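Meta cleavage compound hydrolase (Janthinobacterium, PDB 1J1I) hydrolyses the ring-cleavage product formed in carbazole degradation, probably breaking a carbon-carbon bond to release anthranilate. Local coordinates at residues Val39-Gly44 / Ser109-Ser114; Ala133-Gly138 / Pro224-Gln229. All coordinates share one frame; numbering follows the deposited sequence.

In the fold
Both contacts pair parallel strands in the central sheet of one alpha/beta-hydrolase domain, and their centres lie about 9 Å apart. The strands of 109-114 and 133-138 are themselves neighbours, so the four segments run side by side. Ile110 joins the two contacts: its N lies 2.9 Å from Ala133 O and its O 2.8 Å from Val135 N, both probable hydrogen bonds. The likely catalytic triad sits at the C-terminal ends of these strands. Interaction 1 holds Ser114, whose side chain is about 3 Å from that of His261. Interaction 2 reaches the acid, with the side chain of Gln229 about 3 Å from that of Asp233.

Interaction 1 (Val39-Gly44 / Ser109-Ser114); sequences VILIHG and SIVGNS
Val111 and Leu41 meet across two parallel neighbouring strands of the alpha/beta-hydrolase sheet, just before the nucleophile elbow at Ser114. Four backbone hydrogen bonds join the strands, from Ile40 N to Ser109 O, Val111 N to Ile40 O, Ile42 N to Val111 O and Asn113 N to Ile42 O.

Val111 can be followed outward from its backbone. Its CB lies 3.6 Å from Leu41 CD2, the two side chains running alongside each other. CG1 is anti to the backbone N (chi1 -176°) and touches the same methyl at 4.1 Å. CG2, beside the backbone N, reaches that methyl too and meets Val39 CG1 at 3.8 Å, where the two valines cross at a slant. Val111 also packs on Val135 of the next strand.

The opposite face carries the isoleucines. Ile42 CG1 comes within 4.1 Å of Ile110 CG2, and helix 88-101 covers this face through Leu95 and Ile99. Gly112 brings no side chain here, and Ile42 CB passes 4.1 Å from its CA.

At the C-terminal ends of the strands Gly44 faces Asn113 and Ser114. Ser114, the probable nucleophile, has a phi of +39°, the strained turn expected of an elbow. Its OG lies 3.1 Å from Gly44 CA, and a side chain on Gly44 would collide with this oxygen. Asn113 ND2 is held by His261 O. The Asn113 OD1 accepts the hydroxyl of Ser114, with OG 2.7 Å from OD1 and 47° out of the amide plane rather than on a lone pair.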
ATOM      1  N   VAL A  39     -17.912  -1.623  -9.206  1.00 20.61           N
ATOM      2  CA  VAL A  39     -16.645  -2.317  -8.999  1.00 20.57           C
ATOM      3  C   VAL A  39     -16.870  -3.803  -9.251  1.00 19.39           C
ATOM      4  O   VAL A  39     -17.715  -4.427  -8.601  1.00 22.37           O
ATOM      5  CB  VAL A  39     -16.132  -2.163  -7.554  1.00 21.04           C
ATOM      6  CG1 VAL A  39     -14.823  -2.930  -7.387  1.00 19.02           C
ATOM      7  CG2 VAL A  39     -15.945  -0.698  -7.221  1.00 22.72           C
ATOM      8  N   ILE A  40     -16.110  -4.366 -10.188  1.00 18.09           N
ATOM      9  CA  ILE A  40     -16.227  -5.777 -10.526  1.00 17.29           C
ATOM     10  C   ILE A  40     -15.101  -6.593  -9.902  1.00 18.72           C
ATOM     11  O   ILE A  40     -13.923  -6.275 -10.074  1.00 19.25           O
ATOM     12  CB  ILE A  40     -16.180  -5.992 -12.053  1.00 22.88           C
ATOM     13  CG1 ILE A  40     -17.336  -5.240 -12.721  1.00 29.41           C
ATOM     14  CG2 ILE A  40     -16.232  -7.492 -12.369  1.00 25.70           C
ATOM     15  CD1 ILE A  40     -17.380  -5.397 -14.233  1.00 31.88           C
ATOM     16  N   LEU A  41     -15.472  -7.645  -9.178  1.00 18.70           N
ATOM     17  CA  LEU A  41     -14.501  -8.519  -8.534  1.00 19.25           C
ATOM     18  C   LEU A  41     -14.389  -9.792  -9.370  1.00 19.21           C
ATOM     19  O   LEU A  41     -15.408 -10.387  -9.729  1.00 22.21           O
ATOM     20  CB  LEU A  41     -14.960  -8.849  -7.103  1.00 17.00           C
ATOM     21  CG  LEU A  41     -15.354  -7.657  -6.216  1.00 20.53           C
ATOM     22  CD1 LEU A  41     -15.789  -8.156  -4.841  1.00 19.05           C
ATOM     23  CD2 LEU A  41     -14.177  -6.681  -6.079  1.00 20.73           C
ATOM     24  N   ILE A  42     -13.158 -10.193  -9.693  1.00 19.35           N
ATOM     25  CA  ILE A  42     -12.917 -11.393 -10.496  1.00 20.74           C
ATOM     26  C   ILE A  42     -12.098 -12.401  -9.701  1.00 22.31           C
ATOM     27  O   ILE A  42     -10.948 -12.138  -9.352  1.00 21.11           O
ATOM     28  CB  ILE A  42     -12.145 -11.067 -11.801  1.00 20.90           C
ATOM     29  CG1 ILE A  42     -12.741  -9.831 -12.483  1.00 26.81           C
ATOM     30  CG2 ILE A  42     -12.246 -12.238 -12.762  1.00 18.33           C
ATOM     31  CD1 ILE A  42     -14.187  -9.987 -12.873  1.00 39.42           C
ATOM     32  N   HIS A  43     -12.701 -13.555  -9.428  1.00 19.58           N
ATOM     33  CA  HIS A  43     -12.070 -14.627  -8.663  1.00 18.49           C
ATOM     34  C   HIS A  43     -10.846 -15.232  -9.358  1.00 19.40           C
ATOM     35  O   HIS A  43     -10.614 -15.006 -10.545  1.00 20.77           O
ATOM     36  CB  HIS A  43     -13.106 -15.725  -8.386  1.00 19.18           C
ATOM     37  CG  HIS A  43     -13.631 -16.385  -9.626  1.00 22.70           C
ATOM     38  ND1 HIS A  43     -12.953 -17.398 -10.273  1.00 18.01           N
ATOM     39  CD2 HIS A  43     -14.734 -16.138 -10.371  1.00 21.68           C
ATOM     40  CE1 HIS A  43     -13.616 -17.743 -11.362  1.00 21.80           C
ATOM     41  NE2 HIS A  43     -14.700 -16.994 -11.446  1.00 22.05           N
ATOM     42  N   GLY A  44     -10.073 -16.009  -8.609  1.00 22.51           N
ATOM     43  CA  GLY A  44      -8.894 -16.636  -9.175  1.00 22.92           C
ATOM     44  C   GLY A  44      -9.198 -17.963  -9.844  1.00 27.16           C
ATOM     45  O   GLY A  44     -10.353 -18.397  -9.904  1.00 21.55           O
ATOM     46  N   SER A 109     -14.478  -0.229 -12.204  1.00 22.31           N
ATOM     47  CA  SER A 109     -13.195  -0.600 -11.621  1.00 20.68           C
ATOM     48  C   SER A 109     -13.150  -2.121 -11.661  1.00 19.81           C
ATOM     49  O   SER A 109     -14.186  -2.773 -11.530  1.00 21.23           O
ATOM     50  CB  SER A 109     -13.099  -0.117 -10.170  1.00 21.80           C
ATOM     51  OG  SER A 109     -13.196   1.292 -10.093  1.00 21.94           O
ATOM     52  N   ILE A 110     -11.961  -2.685 -11.852  1.00 18.38           N
ATOM     53  CA  ILE A 110     -11.829  -4.134 -11.905  1.00 19.77           C
ATOM     54  C   ILE A 110     -10.809  -4.620 -10.880  1.00 18.71           C
ATOM     55  O   ILE A 110      -9.685  -4.118 -10.823  1.00 19.15           O
ATOM     56  CB  ILE A 110     -11.399  -4.610 -13.307  1.00 20.99           C
ATOM     57  CG1 ILE A 110     -12.422  -4.143 -14.350  1.00 19.41           C
ATOM     58  CG2 ILE A 110     -11.257  -6.141 -13.315  1.00 16.62           C
ATOM     59  CD1 ILE A 110     -12.061  -4.514 -15.781  1.00 23.46           C
ATOM     60  N   VAL A 111     -11.223  -5.600 -10.083  1.00 20.01           N
ATOM     61  CA  VAL A 111     -10.393  -6.192  -9.037  1.00 19.81           C
ATOM     62  C   VAL A 111     -10.298  -7.692  -9.292  1.00 20.63           C
ATOM     63  O   VAL A 111     -11.313  -8.391  -9.278  1.00 22.53           O
ATOM     64  CB  VAL A 111     -11.020  -5.980  -7.640  1.00 20.00           C
ATOM     65  CG1 VAL A 111     -10.083  -6.512  -6.565  1.00 21.06           C
ATOM     66  CG2 VAL A 111     -11.319  -4.491  -7.416  1.00 19.76           C
ATOM     67  N   GLY A 112      -9.082  -8.189  -9.507  1.00 20.30           N
ATOM     68  CA  GLY A 112      -8.926  -9.605  -9.777  1.00 21.37           C
ATOM     69  C   GLY A 112      -7.762 -10.291  -9.094  1.00 23.06           C
ATOM     70  O   GLY A 112      -6.696  -9.707  -8.905  1.00 19.28           O
ATOM     71  N   ASN A 113      -7.986 -11.547  -8.724  1.00 22.51           N
ATOM     72  CA  ASN A 113      -6.975 -12.373  -8.074  1.00 24.85           C
ATOM     73  C   ASN A 113      -6.449 -13.383  -9.089  1.00 19.29           C
ATOM     74  O   ASN A 113      -7.226 -13.941  -9.861  1.00 20.15           O
ATOM     75  CB  ASN A 113      -7.592 -13.107  -6.881  1.00 24.72           C
ATOM     76  CG  ASN A 113      -6.653 -14.127  -6.275  1.00 26.40           C
ATOM     77  OD1 ASN A 113      -6.659 -15.297  -6.656  1.00 26.80           O
ATOM     78  ND2 ASN A 113      -5.826 -13.683  -5.332  1.00 25.17           N
ATOM     79  N   SER A 114      -5.136 -13.600  -9.090  1.00 18.82           N
ATOM     80  CA  SER A 114      -4.485 -14.539 -10.003  1.00 20.04           C
ATOM     81  C   SER A 114      -5.076 -14.525 -11.424  1.00 19.04           C
ATOM     82  O   SER A 114      -4.973 -13.517 -12.118  1.00 21.23           O
ATOM     83  CB  SER A 114      -4.517 -15.956  -9.405  1.00 26.37           C
ATOM     84  OG  SER A 114      -5.830 -16.345  -9.047  1.00 37.65           O
TER

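Interaction 2 (Ala133-Gly138 / Pro224-Gln229); sequences ALVLMG and PTLVVQ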
ATOM      1  N   ALA A 133     -10.259   1.904 -13.103  1.00 23.60           N
ATOM      2  CA  ALA A 133      -9.152   1.508 -12.226  1.00 22.00           C
ATOM      3  C   ALA A 133      -9.006  -0.005 -12.225  1.00 18.92           C
ATOM      4  O   ALA A 133      -9.973  -0.729 -12.478  1.00 24.28           O
ATOM      5  CB  ALA A 133      -9.398   2.004 -10.800  1.00 20.10           C
ATOM      6  N   LEU A 134      -7.797  -0.472 -11.929  1.00 20.58           N
ATOM      7  CA  LEU A 134      -7.489  -1.898 -11.904  1.00 19.36           C
ATOM      8  C   LEU A 134      -6.729  -2.306 -10.642  1.00 19.05           C
ATOM      9  O   LEU A 134      -5.794  -1.628 -10.225  1.00 18.83           O
ATOM     10  CB  LEU A 134      -6.637  -2.265 -13.119  1.00 22.89           C
ATOM     11  CG  LEU A 134      -6.101  -3.698 -13.205  1.00 21.29           C
ATOM     12  CD1 LEU A 134      -7.245  -4.670 -13.466  1.00 19.53           C
ATOM     13  CD2 LEU A 134      -5.068  -3.786 -14.320  1.00 22.43           C
ATOM     14  N   VAL A 135      -7.131  -3.420 -10.045  1.00 18.35           N
ATOM     15  CA  VAL A 135      -6.461  -3.934  -8.851  1.00 18.51           C
ATOM     16  C   VAL A 135      -5.983  -5.340  -9.172  1.00 18.92           C
ATOM     17  O   VAL A 135      -6.787  -6.216  -9.472  1.00 17.90           O
ATOM     18  CB  VAL A 135      -7.418  -3.991  -7.640  1.00 18.72           C
ATOM     19  CG1 VAL A 135      -6.704  -4.616  -6.433  1.00 23.08           C
ATOM     20  CG2 VAL A 135      -7.909  -2.586  -7.303  1.00 19.19           C
ATOM     21  N   LEU A 136      -4.671  -5.541  -9.138  1.00 18.12           N
ATOM     22  CA  LEU A 136      -4.090  -6.840  -9.428  1.00 16.53           C
ATOM     23  C   LEU A 136      -3.629  -7.417  -8.097  1.00 21.97           C
ATOM     24  O   LEU A 136      -2.778  -6.846  -7.420  1.00 24.27           O
ATOM     25  CB  LEU A 136      -2.913  -6.684 -10.388  1.00 16.93           C
ATOM     26  CG  LEU A 136      -3.271  -6.024 -11.723  1.00 19.30           C
ATOM     27  CD1 LEU A 136      -1.993  -5.692 -12.475  1.00 17.78           C
ATOM     28  CD2 LEU A 136      -4.170  -6.954 -12.546  1.00 22.06           C
ATOM     29  N   MET A 137      -4.208  -8.550  -7.728  1.00 21.10           N
ATOM     30  CA  MET A 137      -3.900  -9.177  -6.450  1.00 26.18           C
ATOM     31  C   MET A 137      -3.322 -10.564  -6.682  1.00 27.41           C
ATOM     32  O   MET A 137      -4.047 -11.484  -7.066  1.00 26.00           O
ATOM     33  CB  MET A 137      -5.191  -9.259  -5.631  1.00 22.36           C
ATOM     34  CG  MET A 137      -5.026  -9.703  -4.195  1.00 18.99           C
ATOM     35  SD  MET A 137      -6.292 -10.884  -3.724  1.00 24.75           S
ATOM     36  CE  MET A 137      -7.811 -10.095  -4.341  1.00 24.18           C
ATOM     37  N   GLY A 138      -2.020 -10.713  -6.445  1.00 27.32           N
ATOM     38  CA  GLY A 138      -1.374 -11.996  -6.660  1.00 26.11           C
ATOM     39  C   GLY A 138      -1.701 -12.419  -8.077  1.00 26.81           C
ATOM     40  O   GLY A 138      -1.795 -13.608  -8.398  1.00 24.83           O
ATOM     41  N   PRO A 224      -5.113   3.785 -13.688  1.00 20.16           N
ATOM     42  CA  PRO A 224      -4.484   3.707 -12.365  1.00 20.28           C
ATOM     43  C   PRO A 224      -4.624   2.267 -11.885  1.00 20.89           C
ATOM     44  O   PRO A 224      -5.702   1.663 -11.981  1.00 20.15           O
ATOM     45  CB  PRO A 224      -5.298   4.695 -11.523  1.00 22.76           C
ATOM     46  CG  PRO A 224      -6.602   4.827 -12.278  1.00 30.55           C
ATOM     47  CD  PRO A 224      -6.145   4.835 -13.706  1.00 22.00           C
ATOM     48  N   THR A 225      -3.532   1.725 -11.366  1.00 19.61           N
ATOM     49  CA  THR A 225      -3.510   0.343 -10.930  1.00 20.00           C
ATOM     50  C   THR A 225      -2.951   0.164  -9.527  1.00 19.47           C
ATOM     51  O   THR A 225      -2.053   0.894  -9.109  1.00 19.38           O
ATOM     52  CB  THR A 225      -2.656  -0.494 -11.910  1.00 21.64           C
ATOM     53  OG1 THR A 225      -3.231  -0.418 -13.220  1.00 21.14           O
ATOM     54  CG2 THR A 225      -2.579  -1.951 -11.462  1.00 20.56           C
ATOM     55  N   LEU A 226      -3.499  -0.809  -8.809  1.00 19.59           N
ATOM     56  CA  LEU A 226      -3.037  -1.131  -7.465  1.00 19.41           C
ATOM     57  C   LEU A 226      -2.559  -2.581  -7.528  1.00 18.54           C
ATOM     58  O   LEU A 226      -3.344  -3.486  -7.810  1.00 19.00           O
ATOM     59  CB  LEU A 226      -4.185  -1.016  -6.456  1.00 19.56           C
ATOM     60  CG  LEU A 226      -3.895  -0.659  -4.991  1.00 31.95           C
ATOM     61  CD1 LEU A 226      -4.800  -1.487  -4.084  1.00 20.92           C
ATOM     62  CD2 LEU A 226      -2.442  -0.893  -4.649  1.00 30.10           C
ATOM     63  N   VAL A 227      -1.267  -2.793  -7.300  1.00 16.91           N
ATOM     64  CA  VAL A 227      -0.702  -4.139  -7.313  1.00 15.80           C
ATOM     65  C   VAL A 227      -0.650  -4.599  -5.856  1.00 21.18           C
ATOM     66  O   VAL A 227       0.132  -4.067  -5.060  1.00 18.04           O
ATOM     67  CB  VAL A 227       0.731  -4.151  -7.911  1.00 15.80           C
ATOM     68  CG1 VAL A 227       1.286  -5.566  -7.925  1.00 19.00           C
ATOM     69  CG2 VAL A 227       0.711  -3.579  -9.329  1.00 18.90           C
ATOM     70  N   VAL A 228      -1.506  -5.556  -5.506  1.00 17.14           N
ATOM     71  CA  VAL A 228      -1.562  -6.088  -4.141  1.00 19.26           C
ATOM     72  C   VAL A 228      -0.807  -7.405  -4.131  1.00 20.80           C
ATOM     73  O   VAL A 228      -1.011  -8.244  -5.010  1.00 22.15           O
ATOM     74  CB  VAL A 228      -3.017  -6.328  -3.685  1.00 18.75           C
ATOM     75  CG1 VAL A 228      -3.035  -6.894  -2.269  1.00 20.14           C
ATOM     76  CG2 VAL A 228      -3.804  -5.026  -3.745  1.00 22.76           C
ATOM     77  N   GLN A 229       0.045  -7.603  -3.130  1.00 16.48           N
ATOM     78  CA  GLN A 229       0.857  -8.806  -3.087  1.00 17.95           C
ATOM     79  C   GLN A 229       1.204  -9.313  -1.694  1.00 22.71           C
ATOM     80  O   GLN A 229       1.616  -8.541  -0.819  1.00 21.67           O
ATOM     81  CB  GLN A 229       2.154  -8.548  -3.856  1.00 20.98           C
ATOM     82  CG  GLN A 229       3.102  -9.725  -3.934  1.00 28.53           C
ATOM     83  CD  GLN A 229       2.525 -10.878  -4.726  1.00 33.75           C
ATOM     84  OE1 GLN A 229       1.956 -10.686  -5.803  1.00 30.59           O
ATOM     85  NE2 GLN A 229       2.675 -12.087  -4.202  1.00 28.53           N
TER
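Leu136 O takes the N-H of Val228 at 2.6 Å, the shortest of five backbone hydrogen bonds between these parallel strands. Val227 CA also approaches this carbonyl oxygen, with a CA-H contact at 3.4 Å. The last of the five bonds, from Gly138 N to Val228 O, holds the chain where it leaves the strand at a positive phi.

On one face Thr225 lies next to Leu134. Thr225 OG1 is anti to the carbonyl carbon (chi1 -60°), which leaves CG2 anti to the backbone N, where it meets Leu136 CD1 at 3.9 Å. Its OG1 is hydrogen-bonded to Val223 O. An alanine here would probably leave the Val223 carbonyl without this partner and open a gap beside Leu136 CD1.

On the other face Val135 CG1 meets Val228 CG2 at 4.0 Å. Met137 CG runs alongside Val228 CG1 at 3.9 Å.

At the C-terminal end, Gln229 bends its chain so that OE1 comes 3.7 Å from Gly138 CA, while NE2 makes a weak hydrogen bond to Asp233, the likely catalytic acid.

Helix 268-281 covers the Val135 and Leu226 face through Phe278, and helix 238-247 packs on Val227 from the other. The pair lies between strands 108-113 and 251-256.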